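Long-range contacts in taurocyamine kinase (Schistosoma mansoni, PDB 4WOD), which reversibly transfers phosphate from ATP to taurocyamine as a magnesium-dependent phosphagen kinase made of two repeated kinase units in one chain: residues 40-45 / 65-69; 127-133 / 264-268; 152-157 / 249-254. The protein carries 4 engineered substitutions. The contacts are given in a common frame with arbitrary orientation. Residues are numbered along the deposited sequence.

Contact 1 of 3, residues 40-45 / 65-69; sequences TSLGGT and CDLNA
Two loops that flank helix 46-55 meet through Thr-40, Asn-68 and Cys-65; the contact lies almost wholly in loop, with Ala-69 opening helix 69-72. Residues 40-43 form a type I turn, closed by Gly-43 N to Thr-40 O at 3.0 Å; residues 66-69 form a second. CA atoms pair Thr-40 with Asn-68 (6.0 Å) and Gly-44 with Cys-65 (5.3 Å). With chi1 p, Thr-40 OG1 donates to Asp-66 OD2 at 2.6 Å while accepting from Leu-42 N at 3.1 Å and Gly-44 N at 3.0 Å. Thr-40 CG2 rests 3.6 Å from Cys-65 SG, and Thr-40 CB lies 4.0 Å from Asn-68 CB. Cys-65, also p, sets SG 3.6 Å from Gly-44 CA, where a side chain would clash. Leu-42 CG packs 3.9 Å from Asn-68 OD1. Asp-66 OD1 accepts from Asn-68 N at 2.8 Å, capping the turn into helix 69-72. The arrangement joins an ST turn, opened by Thr-40, to a helix-capping aspartate within the helical N-terminal domain of a phosphagen kinase.

Contact 2 of 3, residues 127-133 / 264-268; sequences TVEGFGF and FITFC. With ARG (arginine), chain B.
The loop carrying Cys-268, the predicted active-site cysteine and part of the arginine pocket seen here, is backed by the loop that leaves strand 117-126. Neither segment pairs as a regular strand across the contact. CA atoms approach at two places, Thr-127 with Ile-265 (6.1 Å) and Phe-133 with Phe-267 (6.9 Å); between them residues 128-131 swing away in a type II turn with Gly-130 at positive phi. At the first place Thr-127, chi1 m, donates from OG1 to Ile-265 O at 2.6 Å, and a water accepts from Thr-127 N (3.0 Å) and donates to Ile-265 O (2.9 Å), linking the two segments a second time. At the second, Phe-267 (chi1 t) turns its ring edge to the face of Phe-133 (chi1 m) in an offset edge-to-face pair, centroids 5.5 Å apart and planes at 83°. Phe-267 CA lies over the Phe-133 ring, 4.1 Å from its centroid, a CH-pi contact, and Ile-265 CG2 meets the ring edge 4.2 Å from Phe-133 CZ. Thr-266 OG1 donates to Cys-268 O at 2.8 Å. Phe-264 ends strand 263-264, while Val-128 and Phe-131 rest on helix 139-154.

Contact 3 of 3, residues 152-157 / 249-254; sequences ALHNLS and ELSKSL
Leu-250 pushes its CD2 methyl into the end of helix 139-154, where it meets Ala-152 O at 3.6 Å, Ala-152 CB at 4.0 Å, Leu-153 CD2 at 3.8 Å and Leu-156 CD2 at 3.9 Å. The CA-to-CB bonds of Leu-250 and Leu-156 leave sideways, but the ends of both side chains come nearer to the opposing segment. CA atoms pair Ala-152 with Ser-253 (5.9 Å) and Leu-156 with Glu-249 (7.1 Å), so the two segments run in opposite senses. Residues 152-154 close one helix, after which Asn-155 N bonds to Ala-152 O and Leu-156 N to Leu-153 O, both at 3.2 Å, before the chain extends. The contact lies in the C-terminal catalytic domain of the first repeat, where helices lie against an antiparallel sheet: Leu-153 reaches Val-217 and Ile-219 of strand 215-219, and Leu-156 reaches Phe-215. The close CA approach at Ala-152 and Ser-253 falls between two small side chains, their CB atoms 3.8 Å apart. Leu-254 CD1 makes a separate apolar contact with Ala-152 CB at 3.8 Å. Leu-254 N and Ser-253 N both bond to Leu-250 O, at 2.9 and 2.8 Å. Toward the exposed border Glu-249 lays OE1 3.5 Å from Leu-156 CD2 and 4.0 Å from Ser-157 N.

Overall arrangement
Burial alone does not set the chemistry of these three contacts. All the touching residues of contact 2 are buried, and it mixes a hydrogen bond, a water bridge and aromatic packing; contact 3 is also largely buried yet joins two helix ends by aliphatic side chains without a hydrogen bond, its border exposed. Contact 1, only partly buried, has a single cross-segment hydrogen bond, threonine to aspartate, between loops of the N-terminal domain. It meets contact 2 directly, Asp-66 CA lying 3.5 Å from Phe-133 CD2, one place where the N-terminal and C-terminal domains of the first repeat meet. Contacts 2 and 3 do not touch but share helix 139-154, which contact 2's loop leans on and whose end enters contact 3.

Contact 1 of 3, residues 40-45 / 65-69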
ATOM      1  N   THR A  40     -21.154 -18.459  27.635  1.00 18.18           N
ATOM      2  CA  THR A  40     -22.309 -18.121  26.802  1.00 18.81           C
ATOM      3  C   THR A  40     -23.500 -18.994  27.177  1.00 19.17           C
ATOM      4  O   THR A  40     -23.387 -19.898  28.007  1.00 19.14           O
ATOM      5  CB  THR A  40     -22.027 -18.325  25.305  1.00 14.16           C
ATOM      6  OG1 THR A  40     -21.959 -19.729  25.032  1.00 16.04           O
ATOM      7  CG2 THR A  40     -20.705 -17.648  24.912  1.00 13.28           C
ATOM      8  N   SER A  41     -24.631 -18.775  26.521  1.00 18.04           N
ATOM      9  CA  SER A  41     -25.789 -19.610  26.805  1.00 20.94           C
ATOM     10  C   SER A  41     -25.601 -21.034  26.268  1.00 21.72           C
ATOM     11  O   SER A  41     -26.319 -21.949  26.660  1.00 23.35           O
ATOM     12  CB  SER A  41     -27.048 -18.977  26.214  1.00 22.27           C
ATOM     13  OG  SER A  41     -26.835 -18.682  24.845  1.00 26.58           O
ATOM     14  N   LEU A  42     -24.640 -21.226  25.366  1.00 17.88           N
ATOM     15  CA  LEU A  42     -24.341 -22.560  24.863  1.00 19.51           C
ATOM     16  C   LEU A  42     -23.110 -23.119  25.566  1.00 21.96           C
ATOM     17  O   LEU A  42     -22.605 -24.178  25.189  1.00 21.48           O
ATOM     18  CB  LEU A  42     -24.128 -22.544  23.340  1.00 22.88           C
ATOM     19  CG  LEU A  42     -25.396 -22.228  22.537  1.00 19.22           C
ATOM     20  CD1 LEU A  42     -25.105 -22.179  21.049  1.00 16.41           C
ATOM     21  CD2 LEU A  42     -26.474 -23.248  22.833  1.00 23.02           C
ATOM     22  N   GLY A  43     -22.631 -22.390  26.578  1.00 17.70           N
ATOM     23  CA  GLY A  43     -21.579 -22.869  27.457  1.00 18.63           C
ATOM     24  C   GLY A  43     -20.163 -22.563  27.010  1.00 18.56           C
ATOM     25  O   GLY A  43     -19.204 -23.060  27.602  1.00 21.20           O
ATOM     26  N   GLY A  44     -20.026 -21.763  25.963  1.00 17.10           N
ATOM     27  CA  GLY A  44     -18.714 -21.422  25.431  1.00 16.08           C
ATOM     28  C   GLY A  44     -18.009 -20.330  26.226  1.00 17.47           C
ATOM     29  O   GLY A  44     -18.654 -19.552  26.927  1.00 16.68           O
ATOM     30  N   THR A  45     -16.677 -20.286  26.113  1.00 16.86           N
ATOM     31  CA  THR A  45     -15.850 -19.297  26.800  1.00 12.67           C
ATOM     32  C   THR A  45     -15.050 -18.438  25.831  1.00 18.07           C
ATOM     33  O   THR A  45     -14.824 -18.844  24.681  1.00 14.54           O
ATOM     34  CB  THR A  45     -14.849 -19.970  27.746  1.00 16.99           C
ATOM     35  OG1 THR A  45     -13.939 -20.762  26.978  1.00 13.53           O
ATOM     36  CG2 THR A  45     -15.568 -20.853  28.698  1.00 17.12           C
ATOM     37  N   CYS A  65     -16.948 -19.107  19.833  1.00 15.03           N
ATOM     38  CA  CYS A  65     -17.310 -20.397  20.401  1.00 18.78           C
ATOM     39  C   CYS A  65     -18.725 -20.825  20.009  1.00 18.13           C
ATOM     40  O   CYS A  65     -19.011 -22.014  19.871  1.00 17.95           O
ATOM     41  CB  CYS A  65     -17.169 -20.342  21.925  1.00 20.19           C
ATOM     42  SG  CYS A  65     -18.103 -19.026  22.786  1.00 17.96           S
ATOM     43  N   ASP A  66     -19.608 -19.845  19.847  1.00 17.34           N
ATOM     44  CA  ASP A  66     -20.972 -20.072  19.368  1.00 14.01           C
ATOM     45  C   ASP A  66     -21.555 -18.701  19.046  1.00 16.64           C
ATOM     46  O   ASP A  66     -20.908 -17.687  19.289  1.00 14.21           O
ATOM     47  CB  ASP A  66     -21.833 -20.796  20.411  1.00 12.94           C
ATOM     48  CG  ASP A  66     -21.893 -20.054  21.738  1.00 19.14           C
ATOM     49  OD1 ASP A  66     -22.574 -19.010  21.826  1.00 16.32           O
ATOM     50  OD2 ASP A  66     -21.272 -20.532  22.709  1.00 19.61           O
ATOM     51  N   LEU A  67     -22.795 -18.672  18.569  1.00 16.08           N
ATOM     52  CA  LEU A  67     -23.383 -17.434  18.052  1.00 15.11           C
ATOM     53  C   LEU A  67     -23.631 -16.388  19.139  1.00 15.64           C
ATOM     54  O   LEU A  67     -23.739 -15.204  18.840  1.00 19.12           O
ATOM     55  CB  LEU A  67     -24.688 -17.741  17.302  1.00 12.35           C
ATOM     56  CG  LEU A  67     -25.825 -18.379  18.116  1.00 16.91           C
ATOM     57  CD1 LEU A  67     -26.769 -17.320  18.664  1.00 23.94           C
ATOM     58  CD2 LEU A  67     -26.615 -19.376  17.281  1.00 19.36           C
ATOM     59  N   ASN A  68     -23.703 -16.828  20.390  1.00 17.44           N
ATOM     60  CA  ASN A  68     -23.933 -15.928  21.504  1.00 17.10           C
ATOM     61  C   ASN A  68     -22.670 -15.271  22.012  1.00 20.90           C
ATOM     62  O   ASN A  68     -22.731 -14.475  22.972  1.00 18.53           O
ATOM     63  CB  ASN A  68     -24.584 -16.660  22.672  1.00 16.82           C
ATOM     64  CG  ASN A  68     -25.936 -17.200  22.332  1.00 29.90           C
ATOM     65  OD1 ASN A  68     -26.113 -18.416  22.205  1.00 39.98           O
ATOM     66  ND2 ASN A  68     -26.913 -16.309  22.182  1.00 33.92           N
ATOM     67  N   ALA A  69     -21.530 -15.639  21.425  1.00 12.05           N
ATOM     68  CA  ALA A  69     -20.261 -15.087  21.876  1.00 13.98           C
ATOM     69  C   ALA A  69     -20.249 -13.579  21.670  1.00 16.66           C
ATOM     70  O   ALA A  69     -19.694 -12.842  22.481  1.00 18.41           O
ATOM     71  CB  ALA A  69     -19.096 -15.721  21.158  1.00 16.56           C
TER

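Contact 2 of 3, residues 127-133 / 264-268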
ATOM      1  N   THR A 127     -25.703 -19.029  10.003  1.00 11.08           N
ATOM      2  CA  THR A 127     -25.723 -19.745  11.264  1.00 13.77           C
ATOM      3  C   THR A 127     -27.149 -20.169  11.550  1.00 16.71           C
ATOM      4  O   THR A 127     -28.056 -19.339  11.501  1.00 17.40           O
ATOM      5  CB  THR A 127     -25.250 -18.868  12.412  1.00 14.12           C
ATOM      6  OG1 THR A 127     -23.906 -18.434  12.176  1.00 15.47           O
ATOM      7  CG2 THR A 127     -25.374 -19.622  13.753  1.00 15.34           C
ATOM      8  N   VAL A 128     -27.355 -21.445  11.842  1.00 14.90           N
ATOM      9  CA  VAL A 128     -28.688 -21.915  12.236  1.00 14.92           C
ATOM     10  C   VAL A 128     -28.887 -21.702  13.754  1.00 17.22           C
ATOM     11  O   VAL A 128     -28.064 -22.144  14.563  1.00 17.33           O
ATOM     12  CB  VAL A 128     -28.895 -23.417  11.857  1.00 13.85           C
ATOM     13  CG1 VAL A 128     -30.217 -23.941  12.399  1.00 13.84           C
ATOM     14  CG2 VAL A 128     -28.810 -23.620  10.329  1.00 14.24           C
ATOM     15  N   GLU A 129     -29.957 -21.001  14.135  1.00 17.07           N
ATOM     16  CA  GLU A 129     -30.273 -20.795  15.560  1.00 20.62           C
ATOM     17  C   GLU A 129     -30.356 -22.095  16.345  1.00 19.62           C
ATOM     18  O   GLU A 129     -30.858 -23.104  15.840  1.00 17.93           O
ATOM     19  CB  GLU A 129     -31.600 -20.061  15.723  1.00 22.28           C
ATOM     20  CG  GLU A 129     -31.546 -18.595  15.381  1.00 25.86           C
ATOM     21  CD  GLU A 129     -32.889 -17.923  15.557  1.00 36.18           C
ATOM     22  OE1 GLU A 129     -33.929 -18.628  15.491  1.00 33.98           O
ATOM     23  OE2 GLU A 129     -32.898 -16.689  15.779  1.00 40.17           O
ATOM     24  N   GLY A 130     -29.886 -22.052  17.584  1.00 20.15           N
ATOM     25  CA  GLY A 130     -30.027 -23.157  18.503  1.00 15.22           C
ATOM     26  C   GLY A 130     -28.829 -24.086  18.523  1.00 18.85           C
ATOM     27  O   GLY A 130     -28.831 -25.064  19.260  1.00 22.14           O
ATOM     28  N   PHE A 131     -27.809 -23.807  17.706  1.00 16.11           N
ATOM     29  CA  PHE A 131     -26.657 -24.709  17.619  1.00 16.42           C
ATOM     30  C   PHE A 131     -25.377 -23.921  17.791  1.00 16.18           C
ATOM     31  O   PHE A 131     -25.295 -22.799  17.334  1.00 14.09           O
ATOM     32  CB  PHE A 131     -26.591 -25.444  16.271  1.00 14.88           C
ATOM     33  CG  PHE A 131     -27.730 -26.386  16.029  1.00 17.57           C
ATOM     34  CD1 PHE A 131     -27.615 -27.735  16.357  1.00 13.53           C
ATOM     35  CD2 PHE A 131     -28.914 -25.923  15.472  1.00 16.91           C
ATOM     36  CE1 PHE A 131     -28.653 -28.614  16.122  1.00 14.93           C
ATOM     37  CE2 PHE A 131     -29.974 -26.802  15.237  1.00 16.74           C
ATOM     38  CZ  PHE A 131     -29.842 -28.144  15.566  1.00 17.52           C
ATOM     39  N   GLY A 132     -24.381 -24.525  18.432  1.00 12.69           N
ATOM     40  CA  GLY A 132     -23.105 -23.866  18.624  1.00 15.19           C
ATOM     41  C   GLY A 132     -22.223 -23.969  17.396  1.00 17.93           C
ATOM     42  O   GLY A 132     -22.669 -24.413  16.331  1.00 13.97           O
ATOM     43  N   PHE A 133     -20.989 -23.493  17.543  1.00 16.36           N
ATOM     44  CA  PHE A 133     -19.958 -23.652  16.535  1.00 17.47           C
ATOM     45  C   PHE A 133     -19.024 -24.767  16.998  1.00 17.15           C
ATOM     46  O   PHE A 133     -19.275 -25.381  18.031  1.00 15.49           O
ATOM     47  CB  PHE A 133     -19.188 -22.338  16.319  1.00 17.78           C
ATOM     48  CG  PHE A 133     -20.012 -21.239  15.678  1.00 17.49           C
ATOM     49  CD1 PHE A 133     -20.929 -21.534  14.672  1.00 17.84           C
ATOM     50  CD2 PHE A 133     -19.874 -19.915  16.093  1.00 14.32           C
ATOM     51  CE1 PHE A 133     -21.681 -20.515  14.077  1.00 18.73           C
ATOM     52  CE2 PHE A 133     -20.620 -18.892  15.520  1.00 14.01           C
ATOM     53  CZ  PHE A 133     -21.525 -19.177  14.507  1.00 15.72           C
ATOM     54  N   PHE A 264     -26.184 -11.030   9.897  1.00 15.64           N
ATOM     55  CA  PHE A 264     -26.088 -12.491  10.019  1.00 13.01           C
ATOM     56  C   PHE A 264     -24.820 -12.882  10.777  1.00 16.60           C
ATOM     57  O   PHE A 264     -23.695 -12.492  10.417  1.00 14.37           O
ATOM     58  CB  PHE A 264     -26.099 -13.167   8.655  1.00 11.75           C
ATOM     59  CG  PHE A 264     -27.425 -13.105   7.957  1.00 12.90           C
ATOM     60  CD1 PHE A 264     -28.485 -13.891   8.398  1.00 12.91           C
ATOM     61  CD2 PHE A 264     -27.614 -12.261   6.883  1.00 15.01           C
ATOM     62  CE1 PHE A 264     -29.713 -13.846   7.759  1.00 16.22           C
ATOM     63  CE2 PHE A 264     -28.845 -12.207   6.228  1.00 15.04           C
ATOM     64  CZ  PHE A 264     -29.884 -13.010   6.662  1.00 14.82           C
ATOM     65  N   ILE A 265     -25.015 -13.636  11.840  1.00 15.58           N
ATOM     66  CA  ILE A 265     -23.893 -14.134  12.636  1.00 15.12           C
ATOM     67  C   ILE A 265     -23.093 -15.168  11.847  1.00 16.85           C
ATOM     68  O   ILE A 265     -23.665 -16.023  11.149  1.00 13.99           O
ATOM     69  CB  ILE A 265     -24.392 -14.759  13.957  1.00 15.23           C
ATOM     70  CG1 ILE A 265     -25.253 -13.760  14.742  1.00 15.82           C
ATOM     71  CG2 ILE A 265     -23.225 -15.302  14.798  1.00 15.58           C
ATOM     72  CD1 ILE A 265     -24.607 -12.406  14.988  1.00 20.33           C
ATOM     73  N   THR A 266     -21.772 -15.081  11.947  1.00 13.64           N
ATOM     74  CA  THR A 266     -20.887 -16.075  11.346  1.00 16.81           C
ATOM     75  C   THR A 266     -19.819 -16.463  12.345  1.00 15.96           C
ATOM     76  O   THR A 266     -19.632 -15.759  13.333  1.00 16.33           O
ATOM     77  CB  THR A 266     -20.215 -15.547  10.058  1.00 17.37           C
ATOM     78  OG1 THR A 266     -19.658 -14.244  10.322  1.00 16.45           O
ATOM     79  CG2 THR A 266     -21.265 -15.474   8.935  1.00 14.36           C
ATOM     80  N   PHE A 267     -19.132 -17.573  12.076  1.00 15.02           N
ATOM     81  CA  PHE A 267     -18.048 -18.069  12.952  1.00 17.66           C
ATOM     82  C   PHE A 267     -16.881 -17.083  13.026  1.00 16.42           C
ATOM     83  O   PHE A 267     -16.323 -16.828  14.099  1.00 18.43           O
ATOM     84  CB  PHE A 267     -17.574 -19.437  12.452  1.00 16.42           C
ATOM     85  CG  PHE A 267     -16.458 -20.057  13.260  1.00 16.40           C
ATOM     86  CD1 PHE A 267     -16.652 -20.463  14.567  1.00 15.34           C
ATOM     87  CD2 PHE A 267     -15.216 -20.277  12.678  1.00 19.88           C
ATOM     88  CE1 PHE A 267     -15.614 -21.062  15.292  1.00 14.52           C
ATOM     89  CE2 PHE A 267     -14.190 -20.877  13.390  1.00 15.87           C
ATOM     90  CZ  PHE A 267     -14.392 -21.262  14.698  1.00 18.20           C
ATOM     91  N   CYS A 268     -16.512 -16.521  11.885  1.00 16.96           N
ATOM     92  CA  CYS A 268     -15.446 -15.525  11.858  1.00 18.75           C
ATOM     93  C   CYS A 268     -16.058 -14.146  11.708  1.00 19.38           C
ATOM     94  O   CYS A 268     -16.973 -13.962  10.893  1.00 20.66           O
ATOM     95  CB  CYS A 268     -14.465 -15.805  10.721  1.00 19.46           C
ATOM     96  SG  CYS A 268     -13.161 -14.582  10.560  1.00 22.27           S
TER
HETATM   97  N   ARG B 801      -9.259 -11.915   8.724  1.00 28.73           N
HETATM   98  CA  ARG B 801      -9.259 -13.235   9.292  1.00 33.12           C
HETATM   99  C   ARG B 801      -8.081 -13.625  10.166  1.00 26.41           C
HETATM  100  O   ARG B 801      -6.907 -13.428   9.767  1.00 23.55           O
HETATM  101  CB  ARG B 801      -9.504 -14.258   8.245  1.00 40.46           C
HETATM  102  CG  ARG B 801     -10.955 -14.410   7.935  1.00 35.81           C
HETATM  103  CD  ARG B 801     -11.344 -15.761   8.414  1.00 36.02           C
HETATM  104  NE  ARG B 801     -12.729 -16.000   8.141  1.00 35.69           N
HETATM  105  CZ  ARG B 801     -13.167 -17.090   7.576  1.00 34.97           C
HETATM  106  NH1 ARG B 801     -14.438 -17.249   7.360  1.00 37.48           N
HETATM  107  NH2 ARG B 801     -12.316 -18.006   7.206  1.00 40.28           N
HETATM  108  OXT ARG B 801      -8.492 -14.091  11.238  1.00 22.89           O
HETATM  109  O   HOH W   1     -26.423 -16.178  10.290  1.00 13.70           O

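Contact 3 of 3, residues 152-157 / 249-254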
ATOM      1  N   ALA A 152     -33.543 -29.615   4.504  1.00 18.23           N
ATOM      2  CA  ALA A 152     -33.890 -28.350   3.862  1.00 22.99           C
ATOM      3  C   ALA A 152     -33.369 -28.298   2.421  1.00 22.06           C
ATOM      4  O   ALA A 152     -34.054 -27.804   1.525  1.00 23.24           O
ATOM      5  CB  ALA A 152     -33.340 -27.158   4.664  1.00 15.82           C
ATOM      6  N   LEU A 153     -32.162 -28.807   2.200  1.00 19.31           N
ATOM      7  CA  LEU A 153     -31.586 -28.799   0.853  1.00 22.60           C
ATOM      8  C   LEU A 153     -32.326 -29.769  -0.054  1.00 27.63           C
ATOM      9  O   LEU A 153     -32.473 -29.521  -1.249  1.00 31.51           O
ATOM     10  CB  LEU A 153     -30.100 -29.153   0.881  1.00 25.49           C
ATOM     11  CG  LEU A 153     -29.119 -28.118   1.443  1.00 21.58           C
ATOM     12  CD1 LEU A 153     -27.699 -28.640   1.349  1.00 21.31           C
ATOM     13  CD2 LEU A 153     -29.262 -26.823   0.673  1.00 21.53           C
ATOM     14  N   HIS A 154     -32.792 -30.879   0.511  1.00 26.87           N
ATOM     15  CA  HIS A 154     -33.500 -31.879  -0.280  1.00 33.28           C
ATOM     16  C   HIS A 154     -34.821 -31.328  -0.788  1.00 34.12           C
ATOM     17  O   HIS A 154     -35.415 -31.875  -1.716  1.00 37.80           O
ATOM     18  CB  HIS A 154     -33.740 -33.150   0.538  1.00 38.61           C
ATOM     19  CG  HIS A 154     -33.990 -34.365  -0.300  1.00 47.77           C
ATOM     20  ND1 HIS A 154     -34.647 -34.314  -1.509  1.00 51.93           N
ATOM     21  CD2 HIS A 154     -33.648 -35.663  -0.111  1.00 54.87           C
ATOM     22  CE1 HIS A 154     -34.711 -35.529  -2.026  1.00 54.20           C
ATOM     23  NE2 HIS A 154     -34.112 -36.367  -1.198  1.00 57.47           N
ATOM     24  N   ASN A 155     -35.273 -30.233  -0.182  1.00 33.73           N
ATOM     25  CA  ASN A 155     -36.566 -29.656  -0.513  1.00 30.65           C
ATOM     26  C   ASN A 155     -36.487 -28.455  -1.461  1.00 30.76           C
ATOM     27  O   ASN A 155     -37.498 -27.814  -1.741  1.00 34.38           O
ATOM     28  CB  ASN A 155     -37.302 -29.277   0.776  1.00 35.12           C
ATOM     29  CG  ASN A 155     -37.741 -30.504   1.578  1.00 39.44           C
ATOM     30  OD1 ASN A 155     -37.998 -31.569   1.010  1.00 44.86           O
ATOM     31  ND2 ASN A 155     -37.823 -30.360   2.900  1.00 37.27           N
ATOM     32  N   LEU A 156     -35.297 -28.150  -1.967  1.00 29.91           N
ATOM     33  CA  LEU A 156     -35.169 -27.123  -3.005  1.00 32.80           C
ATOM     34  C   LEU A 156     -35.673 -27.694  -4.327  1.00 33.11           C
ATOM     35  O   LEU A 156     -35.403 -28.857  -4.648  1.00 33.68           O
ATOM     36  CB  LEU A 156     -33.716 -26.656  -3.160  1.00 26.62           C
ATOM     37  CG  LEU A 156     -33.028 -25.917  -2.018  1.00 29.24           C
ATOM     38  CD1 LEU A 156     -31.536 -25.937  -2.265  1.00 28.22           C
ATOM     39  CD2 LEU A 156     -33.515 -24.486  -1.890  1.00 30.08           C
ATOM     40  N   SER A 157     -36.379 -26.881  -5.105  1.00 33.73           N
ATOM     41  CA  SER A 157     -36.983 -27.377  -6.346  1.00 39.20           C
ATOM     42  C   SER A 157     -36.075 -27.237  -7.561  1.00 36.32           C
ATOM     43  O   SER A 157     -34.901 -26.903  -7.438  1.00 34.44           O
ATOM     44  CB  SER A 157     -38.317 -26.664  -6.633  1.00 43.22           C
ATOM     45  OG  SER A 157     -39.344 -27.084  -5.744  1.00 50.03           O
ATOM     46  N   GLU A 249     -35.372 -19.442  -0.345  1.00 20.45           N
ATOM     47  CA  GLU A 249     -36.099 -20.704  -0.205  1.00 21.57           C
ATOM     48  C   GLU A 249     -35.685 -21.436   1.087  1.00 24.26           C
ATOM     49  O   GLU A 249     -36.539 -21.877   1.851  1.00 18.45           O
ATOM     50  CB  GLU A 249     -35.886 -21.596  -1.434  1.00 24.69           C
ATOM     51  CG  GLU A 249     -36.471 -20.995  -2.728  1.00 26.27           C
ATOM     52  CD  GLU A 249     -36.672 -22.011  -3.859  1.00 43.97           C
ATOM     53  OE1 GLU A 249     -36.048 -23.096  -3.836  1.00 39.34           O
ATOM     54  OE2 GLU A 249     -37.466 -21.721  -4.784  1.00 51.65           O
ATOM     55  N   LEU A 250     -34.382 -21.527   1.338  1.00 19.90           N
ATOM     56  CA  LEU A 250     -33.882 -22.234   2.520  1.00 17.90           C
ATOM     57  C   LEU A 250     -34.390 -21.592   3.813  1.00 19.13           C
ATOM     58  O   LEU A 250     -34.690 -22.294   4.780  1.00 19.92           O
ATOM     59  CB  LEU A 250     -32.347 -22.281   2.507  1.00 17.70           C
ATOM     60  CG  LEU A 250     -31.737 -23.269   1.501  1.00 23.60           C
ATOM     61  CD1 LEU A 250     -30.198 -23.222   1.474  1.00 19.16           C
ATOM     62  CD2 LEU A 250     -32.223 -24.689   1.741  1.00 17.24           C
ATOM     63  N   SER A 251     -34.496 -20.262   3.811  1.00 18.51           N
ATOM     64  CA  SER A 251     -35.027 -19.491   4.937  1.00 20.31           C
ATOM     65  C   SER A 251     -36.406 -19.947   5.392  1.00 20.92           C
ATOM     66  O   SER A 251     -36.779 -19.753   6.536  1.00 20.19           O
ATOM     67  CB  SER A 251     -35.102 -18.000   4.582  1.00 21.08           C
ATOM     68  OG  SER A 251     -33.803 -17.450   4.565  1.00 32.84           O
ATOM     69  N   LYS A 252     -37.178 -20.525   4.487  1.00 23.80           N
ATOM     70  CA  LYS A 252     -38.505 -20.992   4.868  1.00 23.44           C
ATOM     71  C   LYS A 252     -38.402 -22.205   5.790  1.00 26.47           C
ATOM     72  O   LYS A 252     -39.337 -22.487   6.544  1.00 25.30           O
ATOM     73  CB  LYS A 252     -39.333 -21.330   3.633  1.00 20.99           C
ATOM     74  CG  LYS A 252     -39.537 -20.159   2.701  1.00 25.13           C
ATOM     75  CD  LYS A 252     -40.338 -20.575   1.485  1.00 31.80           C
ATOM     76  CE  LYS A 252     -40.306 -19.496   0.416  1.00 31.66           C
ATOM     77  NZ  LYS A 252     -40.919 -19.960  -0.851  1.00 38.66           N
ATOM     78  N   SER A 253     -37.268 -22.905   5.730  1.00 20.25           N
ATOM     79  CA  SER A 253     -37.073 -24.143   6.483  1.00 26.53           C
ATOM     80  C   SER A 253     -36.171 -23.961   7.688  1.00 26.68           C
ATOM     81  O   SER A 253     -36.304 -24.663   8.683  1.00 24.49           O
ATOM     82  CB  SER A 253     -36.468 -25.233   5.593  1.00 20.06           C
ATOM     83  OG  SER A 253     -37.297 -25.494   4.485  1.00 33.04           O
ATOM     84  N   LEU A 254     -35.217 -23.047   7.572  1.00 22.38           N
ATOM     85  CA  LEU A 254     -34.200 -22.886   8.602  1.00 21.38           C
ATOM     86  C   LEU A 254     -34.294 -21.492   9.186  1.00 21.95           C
ATOM     87  O   LEU A 254     -34.466 -20.510   8.459  1.00 20.76           O
ATOM     88  CB  LEU A 254     -32.791 -23.128   8.029  1.00 20.82           C
ATOM     89  CG  LEU A 254     -32.571 -24.459   7.304  1.00 19.58           C
ATOM     90  CD1 LEU A 254     -31.337 -24.416   6.394  1.00 16.90           C
ATOM     91  CD2 LEU A 254     -32.426 -25.577   8.318  1.00 19.83           C
TER